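Long-range contacts in cyclic GMP-AMP synthase-like receptor (Tribolium castaneum, PDB 7LT2), which senses double-stranded RNA and, once triggered, makes the cyclic dinucleotide 2',3'-cGAMP from ATP and GTP in innate antiviral immunity: residues E89-F95 and P206-Y210; F222-K227 and Y239-Q245; K267-T272 and H364-E370. All coordinates share one frame. Residue numbers count along the deposited sequence, not the author numbering.

Contact 1. Residues E89-F95 and P206-Y210; sequences ESNVPGF and PINGY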
loop_
_atom_site.group_PDB
_atom_site.type_symbol
_atom_site.label_atom_id
_atom_site.label_comp_id
_atom_site.label_asym_id
_atom_site.label_seq_id
_atom_site.Cartn_x
_atom_site.Cartn_y
_atom_site.Cartn_z
ATOM N N GLU A 89 16.029 4.826 15.396
ATOM C CA GLU A 89 16.240 5.315 14.042
ATOM C C GLU A 89 17.600 4.854 13.532
ATOM O O GLU A 89 18.618 5.041 14.203
ATOM C CB GLU A 89 16.151 6.842 14.024
ATOM C CG GLU A 89 14.838 7.419 14.573
ATOM C CD GLU A 89 14.846 7.623 16.083
ATOM O OE1 GLU A 89 15.731 7.059 16.767
ATOM O OE2 GLU A 89 13.965 8.355 16.586
ATOM N N SER A 90 17.618 4.249 12.345
ATOM C CA SER A 90 18.842 3.670 11.809
ATOM C C SER A 90 19.653 4.720 11.049
ATOM O O SER A 90 19.222 5.860 10.850
ATOM C CB SER A 90 18.529 2.479 10.904
ATOM O OG SER A 90 18.265 2.900 9.573
ATOM N N ASN A 91 20.847 4.323 10.603
ATOM C CA ASN A 91 21.723 5.199 9.835
ATOM C C ASN A 91 21.318 5.317 8.368
ATOM O O ASN A 91 22.053 5.932 7.586
ATOM C CB ASN A 91 23.176 4.719 9.941
ATOM C CG ASN A 91 23.323 3.226 9.695
ATOM O OD1 ASN A 91 22.418 2.575 9.171
ATOM N ND2 ASN A 91 24.473 2.676 10.078
ATOM N N VAL A 92 20.182 4.748 7.977
ATOM C CA VAL A 92 19.613 4.933 6.650
ATOM C C VAL A 92 18.259 5.615 6.828
ATOM O O VAL A 92 17.349 5.028 7.419
ATOM C CB VAL A 92 19.453 3.606 5.891
ATOM C CG1 VAL A 92 18.862 3.858 4.508
ATOM C CG2 VAL A 92 20.795 2.887 5.786
ATOM N N PRO A 93 18.082 6.847 6.348
ATOM C CA PRO A 93 16.829 7.573 6.612
ATOM C C PRO A 93 15.612 6.798 6.129
ATOM O O PRO A 93 15.583 6.280 5.011
ATOM C CB PRO A 93 17.011 8.884 5.837
ATOM C CG PRO A 93 18.492 9.064 5.752
ATOM C CD PRO A 93 19.067 7.678 5.634
ATOM N N GLY A 94 14.600 6.715 6.997
ATOM C CA GLY A 94 13.382 5.990 6.712
ATOM C C GLY A 94 13.336 4.583 7.270
ATOM O O GLY A 94 12.261 3.967 7.264
ATOM N N PHE A 95 14.458 4.066 7.766
ATOM C CA PHE A 95 14.539 2.704 8.269
ATOM C C PHE A 95 14.927 2.708 9.739
ATOM O O PHE A 95 15.610 3.618 10.218
ATOM C CB PHE A 95 15.546 1.879 7.456
ATOM C CG PHE A 95 15.149 1.709 6.020
ATOM C CD1 PHE A 95 15.451 2.686 5.087
ATOM C CD2 PHE A 95 14.455 0.584 5.609
ATOM C CE1 PHE A 95 15.076 2.542 3.765
ATOM C CE2 PHE A 95 14.080 0.432 4.287
ATOM C CZ PHE A 95 14.389 1.413 3.365
ATOM N N PRO A 206 8.973 7.400 16.117
ATOM C CA PRO A 206 10.342 7.934 16.024
ATOM C C PRO A 206 10.355 9.456 16.003
ATOM O O PRO A 206 9.489 10.092 15.395
ATOM C CB PRO A 206 10.861 7.351 14.702
ATOM C CG PRO A 206 9.623 7.101 13.895
ATOM C CD PRO A 206 8.569 6.687 14.894
ATOM N N ILE A 207 11.354 10.044 16.670
ATOM C CA ILE A 207 11.426 11.502 16.760
ATOM C C ILE A 207 12.656 12.060 16.050
ATOM O O ILE A 207 12.635 13.196 15.564
ATOM C CB ILE A 207 11.391 11.979 18.226
ATOM C CG1 ILE A 207 12.614 11.489 18.998
ATOM C CG2 ILE A 207 10.106 11.532 18.917
ATOM C CD1 ILE A 207 12.703 12.046 20.404
ATOM N N ASN A 208 13.735 11.283 15.977
ATOM C CA ASN A 208 15.008 11.808 15.477
ATOM C C ASN A 208 14.956 11.909 13.958
ATOM O O ASN A 208 15.262 10.958 13.238
ATOM C CB ASN A 208 16.172 10.932 15.929
ATOM C CG ASN A 208 17.519 11.555 15.623
ATOM O OD1 ASN A 208 17.602 12.713 15.213
ATOM N ND2 ASN A 208 18.585 10.791 15.832
ATOM N N GLY A 209 14.585 13.092 13.464
ATOM C CA GLY A 209 14.497 13.339 12.040
ATOM C C GLY A 209 13.190 12.934 11.398
ATOM O O GLY A 209 13.093 12.944 10.165
ATOM N N TYR A 210 12.177 12.588 12.187
ATOM C CA TYR A 210 10.906 12.110 11.665
ATOM C C TYR A 210 9.786 13.091 11.983
ATOM O O TYR A 210 9.797 13.765 13.017
ATOM C CB TYR A 210 10.561 10.730 12.236
ATOM C CG TYR A 210 11.360 9.609 11.606
ATOM C CD1 TYR A 210 12.620 9.274 12.085
ATOM C CD2 TYR A 210 10.860 8.898 10.524
ATOM C CE1 TYR A 210 13.355 8.258 11.506
ATOM C CE2 TYR A 210 11.589 7.883 9.938
ATOM C CZ TYR A 210 12.835 7.563 10.434
ATOM O OH TYR A 210 13.564 6.548 9.853
HETATM O O HOH W 1 18.102 8.173 17.234
HETATM O O HOH W 2 16.825 7.277 10.239
#

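Contact 2. Residues F222-K227 and Y239-Q245; sequences FFIVPK and YWSLSFQ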
loop_
_atom_site.group_PDB
_atom_site.type_symbol
_atom_site.label_atom_id
_atom_site.label_comp_id
_atom_site.label_asym_id
_atom_site.label_seq_id
_atom_site.Cartn_x
_atom_site.Cartn_y
_atom_site.Cartn_z
ATOM N N PHE A 222 1.442 2.727 14.645
ATOM C CA PHE A 222 2.141 2.610 13.374
ATOM C C PHE A 222 2.807 1.245 13.361
ATOM O O PHE A 222 2.860 0.555 14.381
ATOM C CB PHE A 222 3.176 3.723 13.196
ATOM C CG PHE A 222 4.319 3.626 14.155
ATOM C CD1 PHE A 222 4.171 4.026 15.474
ATOM C CD2 PHE A 222 5.539 3.116 13.745
ATOM C CE1 PHE A 222 5.219 3.924 16.367
ATOM C CE2 PHE A 222 6.597 3.011 14.637
ATOM C CZ PHE A 222 6.436 3.417 15.949
ATOM N N PHE A 223 3.325 0.835 12.206
ATOM C CA PHE A 223 3.965 -0.471 12.170
ATOM C C PHE A 223 5.209 -0.442 11.299
ATOM O O PHE A 223 5.446 0.495 10.530
ATOM C CB PHE A 223 2.992 -1.590 11.728
ATOM C CG PHE A 223 2.271 -1.347 10.422
ATOM C CD1 PHE A 223 1.079 -0.638 10.390
ATOM C CD2 PHE A 223 2.744 -1.908 9.245
ATOM C CE1 PHE A 223 0.393 -0.450 9.193
ATOM C CE2 PHE A 223 2.067 -1.734 8.048
ATOM C CZ PHE A 223 0.889 -0.999 8.022
ATOM N N ILE A 224 6.041 -1.462 11.485
ATOM C CA ILE A 224 7.259 -1.631 10.706
ATOM C C ILE A 224 7.062 -2.801 9.758
ATOM O O ILE A 224 6.353 -3.770 10.060
ATOM C CB ILE A 224 8.513 -1.830 11.588
ATOM C CG1 ILE A 224 8.416 -3.117 12.420
ATOM C CG2 ILE A 224 8.746 -0.592 12.450
ATOM C CD1 ILE A 224 9.669 -3.406 13.289
ATOM N N VAL A 225 7.695 -2.695 8.596
ATOM C CA VAL A 225 7.480 -3.594 7.465
ATOM C C VAL A 225 8.826 -4.207 7.095
ATOM O O VAL A 225 9.840 -3.493 7.066
ATOM C CB VAL A 225 6.848 -2.837 6.283
ATOM C CG1 VAL A 225 6.677 -3.736 5.077
ATOM C CG2 VAL A 225 5.500 -2.255 6.690
ATOM N N PRO A 226 8.893 -5.519 6.811
ATOM C CA PRO A 226 10.195 -6.170 6.590
ATOM C C PRO A 226 10.764 -5.963 5.197
ATOM O O PRO A 226 11.266 -6.909 4.581
ATOM C CB PRO A 226 9.885 -7.650 6.843
ATOM C CG PRO A 226 8.454 -7.791 6.421
ATOM C CD PRO A 226 7.780 -6.482 6.771
ATOM N N LYS A 227 10.701 -4.736 4.695
ATOM C CA LYS A 227 11.293 -4.385 3.412
ATOM C C LYS A 227 12.629 -3.702 3.673
ATOM O O LYS A 227 12.674 -2.620 4.270
ATOM C CB LYS A 227 10.364 -3.474 2.605
ATOM C CG LYS A 227 10.894 -3.149 1.222
ATOM C CD LYS A 227 9.814 -2.618 0.290
ATOM C CE LYS A 227 9.428 -1.190 0.623
ATOM N NZ LYS A 227 9.010 -0.440 -0.597
ATOM N N TYR A 239 17.309 -3.991 9.198
ATOM C CA TYR A 239 16.688 -2.755 8.734
ATOM C C TYR A 239 15.229 -2.999 8.372
ATOM O O TYR A 239 14.928 -3.775 7.458
ATOM C CB TYR A 239 17.450 -2.185 7.537
ATOM C CG TYR A 239 18.803 -1.620 7.890
ATOM C CD1 TYR A 239 19.903 -2.452 8.036
ATOM C CD2 TYR A 239 18.985 -0.253 8.080
ATOM C CE1 TYR A 239 21.150 -1.946 8.358
ATOM C CE2 TYR A 239 20.233 0.267 8.402
ATOM C CZ TYR A 239 21.311 -0.591 8.543
ATOM O OH TYR A 239 22.559 -0.096 8.862
ATOM N N TRP A 240 14.331 -2.321 9.082
ATOM C CA TRP A 240 12.897 -2.381 8.840
ATOM C C TRP A 240 12.412 -1.051 8.281
ATOM O O TRP A 240 12.922 0.009 8.657
ATOM C CB TRP A 240 12.142 -2.695 10.133
ATOM C CG TRP A 240 12.371 -4.078 10.625
ATOM C CD1 TRP A 240 13.506 -4.565 11.203
ATOM C CD2 TRP A 240 11.442 -5.167 10.581
ATOM N NE1 TRP A 240 13.345 -5.890 11.523
ATOM C CE2 TRP A 240 12.086 -6.286 11.155
ATOM C CE3 TRP A 240 10.134 -5.308 10.114
ATOM C CZ2 TRP A 240 11.464 -7.528 11.270
ATOM C CZ3 TRP A 240 9.513 -6.542 10.236
ATOM C CH2 TRP A 240 10.182 -7.636 10.807
ATOM N N SER A 241 11.430 -1.111 7.384
ATOM C CA SER A 241 10.762 0.082 6.886
ATOM C C SER A 241 9.628 0.472 7.825
ATOM O O SER A 241 9.036 -0.375 8.492
ATOM C CB SER A 241 10.191 -0.143 5.485
ATOM O OG SER A 241 11.203 -0.453 4.548
ATOM N N LEU A 242 9.317 1.764 7.855
ATOM C CA LEU A 242 8.176 2.270 8.603
ATOM C C LEU A 242 6.974 2.393 7.684
ATOM O O LEU A 242 7.104 2.797 6.523
ATOM C CB LEU A 242 8.486 3.630 9.226
ATOM C CG LEU A 242 9.455 3.605 10.403
ATOM C CD1 LEU A 242 10.077 4.964 10.578
ATOM C CD2 LEU A 242 8.741 3.180 11.679
ATOM N N SER A 243 5.806 2.035 8.199
ATOM C CA SER A 243 4.552 2.264 7.499
ATOM C C SER A 243 3.712 3.243 8.307
ATOM O O SER A 243 3.281 2.935 9.425
ATOM C CB SER A 243 3.789 0.968 7.257
ATOM O OG SER A 243 2.541 1.262 6.644
ATOM N N PHE A 244 3.500 4.426 7.738
ATOM C CA PHE A 244 2.550 5.400 8.249
ATOM C C PHE A 244 1.327 5.482 7.340
ATOM O O PHE A 244 0.674 6.527 7.247
ATOM C CB PHE A 244 3.230 6.759 8.405
ATOM C CG PHE A 244 4.439 6.729 9.311
ATOM C CD1 PHE A 244 4.295 6.468 10.664
ATOM C CD2 PHE A 244 5.712 6.952 8.810
ATOM C CE1 PHE A 244 5.400 6.430 11.508
ATOM C CE2 PHE A 244 6.822 6.922 9.643
ATOM C CZ PHE A 244 6.664 6.659 10.997
ATOM N N GLN A 245 1.012 4.366 6.670
ATOM C CA GLN A 245 -0.081 4.341 5.701
ATOM C C GLN A 245 -1.437 4.581 6.350
ATOM O O GLN A 245 -2.352 5.085 5.691
ATOM C CB GLN A 245 -0.116 3.002 4.968
ATOM C CG GLN A 245 1.099 2.688 4.124
ATOM C CD GLN A 245 1.050 1.268 3.599
ATOM O OE1 GLN A 245 0.503 1.012 2.525
ATOM N NE2 GLN A 245 1.604 0.329 4.368
#

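Contact 3. Residues K267-T272 and H364-E370; sequences KLKEKT and HLLTKEE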
loop_
_atom_site.group_PDB
_atom_site.type_symbol
_atom_site.label_atom_id
_atom_site.label_comp_id
_atom_site.label_asym_id
_atom_site.label_seq_id
_atom_site.Cartn_x
_atom_site.Cartn_y
_atom_site.Cartn_z
ATOM N N LYS A 267 -2.560 8.565 -14.145
ATOM C CA LYS A 267 -2.857 8.099 -15.495
ATOM C C LYS A 267 -1.896 8.714 -16.500
ATOM O O LYS A 267 -1.396 8.025 -17.398
ATOM C CB LYS A 267 -4.306 8.437 -15.857
ATOM C CG LYS A 267 -4.775 7.918 -17.223
ATOM C CD LYS A 267 -4.906 6.404 -17.223
ATOM C CE LYS A 267 -5.658 5.888 -18.448
ATOM N NZ LYS A 267 -4.942 6.230 -19.698
ATOM N N LEU A 268 -1.619 10.013 -16.353
ATOM C CA LEU A 268 -0.626 10.672 -17.194
ATOM C C LEU A 268 0.748 10.039 -17.020
ATOM O O LEU A 268 1.482 9.843 -17.998
ATOM C CB LEU A 268 -0.579 12.162 -16.854
ATOM C CG LEU A 268 0.363 13.060 -17.655
ATOM C CD1 LEU A 268 -0.015 13.048 -19.129
ATOM C CD2 LEU A 268 0.347 14.482 -17.098
ATOM N N LYS A 269 1.110 9.712 -15.778
ATOM C CA LYS A 269 2.393 9.072 -15.507
ATOM C C LYS A 269 2.490 7.718 -16.196
ATOM O O LYS A 269 3.527 7.382 -16.785
ATOM C CB LYS A 269 2.585 8.934 -13.991
ATOM C CG LYS A 269 3.896 8.280 -13.559
ATOM C CD LYS A 269 3.754 6.774 -13.333
ATOM C CE LYS A 269 2.934 6.466 -12.086
ATOM N NZ LYS A 269 2.894 5.004 -11.803
ATOM N N GLU A 270 1.420 6.922 -16.129
ATOM C CA GLU A 270 1.424 5.610 -16.765
ATOM C C GLU A 270 1.633 5.716 -18.266
ATOM O O GLU A 270 2.276 4.850 -18.868
ATOM C CB GLU A 270 0.113 4.876 -16.488
ATOM C CG GLU A 270 -0.045 4.353 -15.085
ATOM C CD GLU A 270 -1.351 3.597 -14.911
ATOM O OE1 GLU A 270 -1.951 3.196 -15.933
ATOM O OE2 GLU A 270 -1.783 3.410 -13.757
ATOM N N LYS A 271 1.104 6.764 -18.885
ATOM C CA LYS A 271 1.233 6.876 -20.331
ATOM C C LYS A 271 2.565 7.481 -20.762
ATOM O O LYS A 271 3.142 7.042 -21.764
ATOM C CB LYS A 271 0.074 7.698 -20.901
ATOM C CG LYS A 271 0.075 7.741 -22.424
ATOM C CD LYS A 271 -1.110 8.507 -22.964
ATOM C CE LYS A 271 -0.917 8.840 -24.432
ATOM N NZ LYS A 271 -2.009 9.721 -24.938
ATOM N N THR A 272 3.078 8.473 -20.033
ATOM C CA THR A 272 4.211 9.249 -20.521
ATOM C C THR A 272 5.504 9.096 -19.726
ATOM O O THR A 272 6.574 9.331 -20.297
ATOM C CB THR A 272 3.850 10.744 -20.589
ATOM O OG1 THR A 272 3.597 11.246 -19.273
ATOM C CG2 THR A 272 2.603 10.957 -21.450
ATOM N N HIS A 364 -3.819 13.571 -23.983
ATOM C CA HIS A 364 -2.585 13.222 -23.291
ATOM C C HIS A 364 -2.775 12.110 -22.273
ATOM O O HIS A 364 -1.839 11.343 -22.025
ATOM C CB HIS A 364 -2.003 14.446 -22.577
ATOM C CG HIS A 364 -1.544 15.527 -23.504
ATOM N ND1 HIS A 364 -0.308 15.508 -24.114
ATOM C CD2 HIS A 364 -2.151 16.665 -23.917
ATOM C CE1 HIS A 364 -0.179 16.583 -24.872
ATOM N NE2 HIS A 364 -1.281 17.301 -24.769
ATOM N N LEU A 365 -3.958 12.013 -21.668
ATOM C CA LEU A 365 -4.176 11.022 -20.621
ATOM C C LEU A 365 -4.434 9.632 -21.186
ATOM O O LEU A 365 -4.016 8.637 -20.583
ATOM C CB LEU A 365 -5.347 11.448 -19.731
ATOM C CG LEU A 365 -5.035 12.325 -18.515
ATOM C CD1 LEU A 365 -4.168 13.519 -18.883
ATOM C CD2 LEU A 365 -6.330 12.785 -17.874
ATOM N N LEU A 366 -5.100 9.540 -22.331
ATOM C CA LEU A 366 -5.551 8.269 -22.874
ATOM C C LEU A 366 -4.625 7.784 -23.982
ATOM O O LEU A 366 -4.063 8.577 -24.742
ATOM C CB LEU A 366 -6.980 8.394 -23.414
ATOM C CG LEU A 366 -8.022 8.884 -22.407
ATOM C CD1 LEU A 366 -9.410 8.918 -23.027
ATOM C CD2 LEU A 366 -8.009 8.009 -21.156
ATOM N N THR A 367 -4.460 6.466 -24.056
ATOM C CA THR A 367 -3.864 5.874 -25.237
ATOM C C THR A 367 -4.753 6.163 -26.439
ATOM O O THR A 367 -5.923 6.532 -26.300
ATOM C CB THR A 367 -3.689 4.364 -25.058
ATOM O OG1 THR A 367 -4.974 3.735 -24.993
ATOM C CG2 THR A 367 -2.931 4.062 -23.770
ATOM N N LYS A 368 -4.186 6.010 -27.636
ATOM C CA LYS A 368 -4.986 6.230 -28.835
ATOM C C LYS A 368 -6.168 5.272 -28.877
ATOM O O LYS A 368 -7.269 5.648 -29.292
ATOM C CB LYS A 368 -4.114 6.092 -30.080
ATOM C CG LYS A 368 -2.871 6.961 -30.001
ATOM C CD LYS A 368 -2.328 7.338 -31.360
ATOM C CE LYS A 368 -1.252 8.393 -31.197
ATOM N NZ LYS A 368 -0.785 8.875 -32.507
ATOM N N GLU A 369 -5.969 4.042 -28.399
ATOM C CA GLU A 369 -7.055 3.068 -28.371
ATOM C C GLU A 369 -8.125 3.460 -27.359
ATOM O O GLU A 369 -9.323 3.328 -27.635
ATOM C CB GLU A 369 -6.499 1.677 -28.061
ATOM C CG GLU A 369 -5.626 1.096 -29.174
ATOM C CD GLU A 369 -4.258 1.760 -29.278
ATOM O OE1 GLU A 369 -3.776 2.302 -28.258
ATOM O OE2 GLU A 369 -3.669 1.741 -30.382
ATOM N N GLU A 370 -7.714 3.942 -26.180
ATOM C CA GLU A 370 -8.683 4.456 -25.215
ATOM C C GLU A 370 -9.394 5.690 -25.753
ATOM O O GLU A 370 -10.597 5.871 -25.531
ATOM C CB GLU A 370 -7.993 4.786 -23.891
ATOM C CG GLU A 370 -7.647 3.591 -23.017
ATOM C CD GLU A 370 -6.723 3.974 -21.880
ATOM O OE1 GLU A 370 -6.003 4.984 -22.029
ATOM O OE2 GLU A 370 -6.720 3.278 -20.841
#

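Contact 1. Residues E89-F95 and P206-Y210
Two residues, E89 and Y210, account for 103 and 72 of the 261 Å² buried, and their side chains make the direct hydrogen bonds. E89 turns at chi2 (87°, p), which brings OE2 to consecutive backbone N-H groups of the other loop: N208 N donates to E89 OE2 at 3.0 Å (166°) and I207 N to E89 OE2 at 3.1 Å (140°). Its other oxygen, OE1, takes a hydrogen bond from a water at 2.7 Å, and that water accepts from N208 ND2 at 3.0 Å. Y210, with chi1 m and chi2 86°, extends its ring past E89, CE1 lying 3.5 Å from E89 CG, so that its OH receives a weak bond from G94 N at 3.0 Å (125°). G94 has phi 97°, as expected at the third position of the type II turn V92-F95. S90 OG, with chi1 p, accepts from V92 N at 3.1 Å, an ST turn. The arrangement is the turn of a β-hairpin (strands 85-89 and 95-100) in the nucleotidyltransferase domain, held to the 206-210 loop by the E89 carboxylate accepting from the I207 and N208 amides.

Contact 2. Residues F222-K227 and Y239-Q245
W240, S241 and S243 bury 91, 78 and 69 Å² in this antiparallel strand pair, whose short axes approach to 4.4 Å at 148°. S241 forms a hydrogen-bonded pair with V225: V225 N donates to S241 O at 2.7 Å and S241 N to V225 O at 2.9 Å. Its hydroxyl reaches further along, S241 OG donating to K227 O at 2.6 Å just past the strand end. S243 pairs likewise with F223, by a firm bond from S243 N to F223 O (2.8 Å) and a weak one from F223 N to S243 O (3.5 Å). S243 CB also sits 3.7 Å from the F223 ring centroid, 26° off the normal, a CH-pi contact. W240 packs obliquely, CZ3 lying 3.6 Å from P226 CB and CE3 3.6 Å from I224 CG1. Apolar packing and hydrogen bonds thus probably help hold the course of S241-Q245, residues that by similarity bind GTP, and the 2.6 Å bond from Q245 NE2 to S243 OG is consistent with orienting Q245, which by similarity also binds ATP.

Contact 3. Residues K267-T272 and H364-E370
A capping box, formed by T367 and E370 at the start of helix 368-375, faces the C-terminal end of helix 258-272 in the helical part of the receptor. E370 N donates to T367 OG1 at 3.0 Å (163°), and T367 N returns a bond to E370 OE1 at 2.9 Å (158°). The same carboxylate oxygen also meets the opposing helix: K267 NZ lies 2.8 Å from E370 OE1, a salt bridge. K267 is well placed for this because its CA-to-CB bond points toward the other segment and its chain turns at chi2 p. K267 NZ, as the ammonium, also donates to L365 O at 2.7 Å, beside L366, the first residue to leave helical geometry after helix 361-365. Carbonyls at this break between the two helices therefore find lysine partners where the first helix runs out. Apolar contact is thinner, L268 CD1 approaching L365 CD1 at 4.2 Å, and I350 of helix 337-354 touches L268 and H364 alongside. The H364 ring leads away from the contact, and its NE2 bonds to D353. One turn on from K267, the extended K271 chain passes close to the break, its CD 3.1 Å from H364 O, and K271 NZ donates to L366 O at a very short 2.4 Å.

How the contacts relate
Contacts 1 and 2 are neighbours in the nucleotidyltransferase domain, with centres 12 Å apart. They touch through N91 OD1 and Y239 OH, 2.7 Å apart in a probable hydrogen bond, and through packing of F95 CE2 on S241 OG (3.0 Å) and Y210 CE2 on L242 CD1 (3.3 Å). Contact 2 lies at the nucleotide site inferred by similarity: the Q245 side chain is about 6 Å from that of D72, a catalytic Mg(2+) ligand by similarity. Contact 3 is remote, its centre about 33 Å from that of contact 2 and 37 Å from that of contact 1, with nearest atoms about 14 and 19 Å away. Its helix 258-272 nevertheless also carries K266, an ATP-binding residue by similarity.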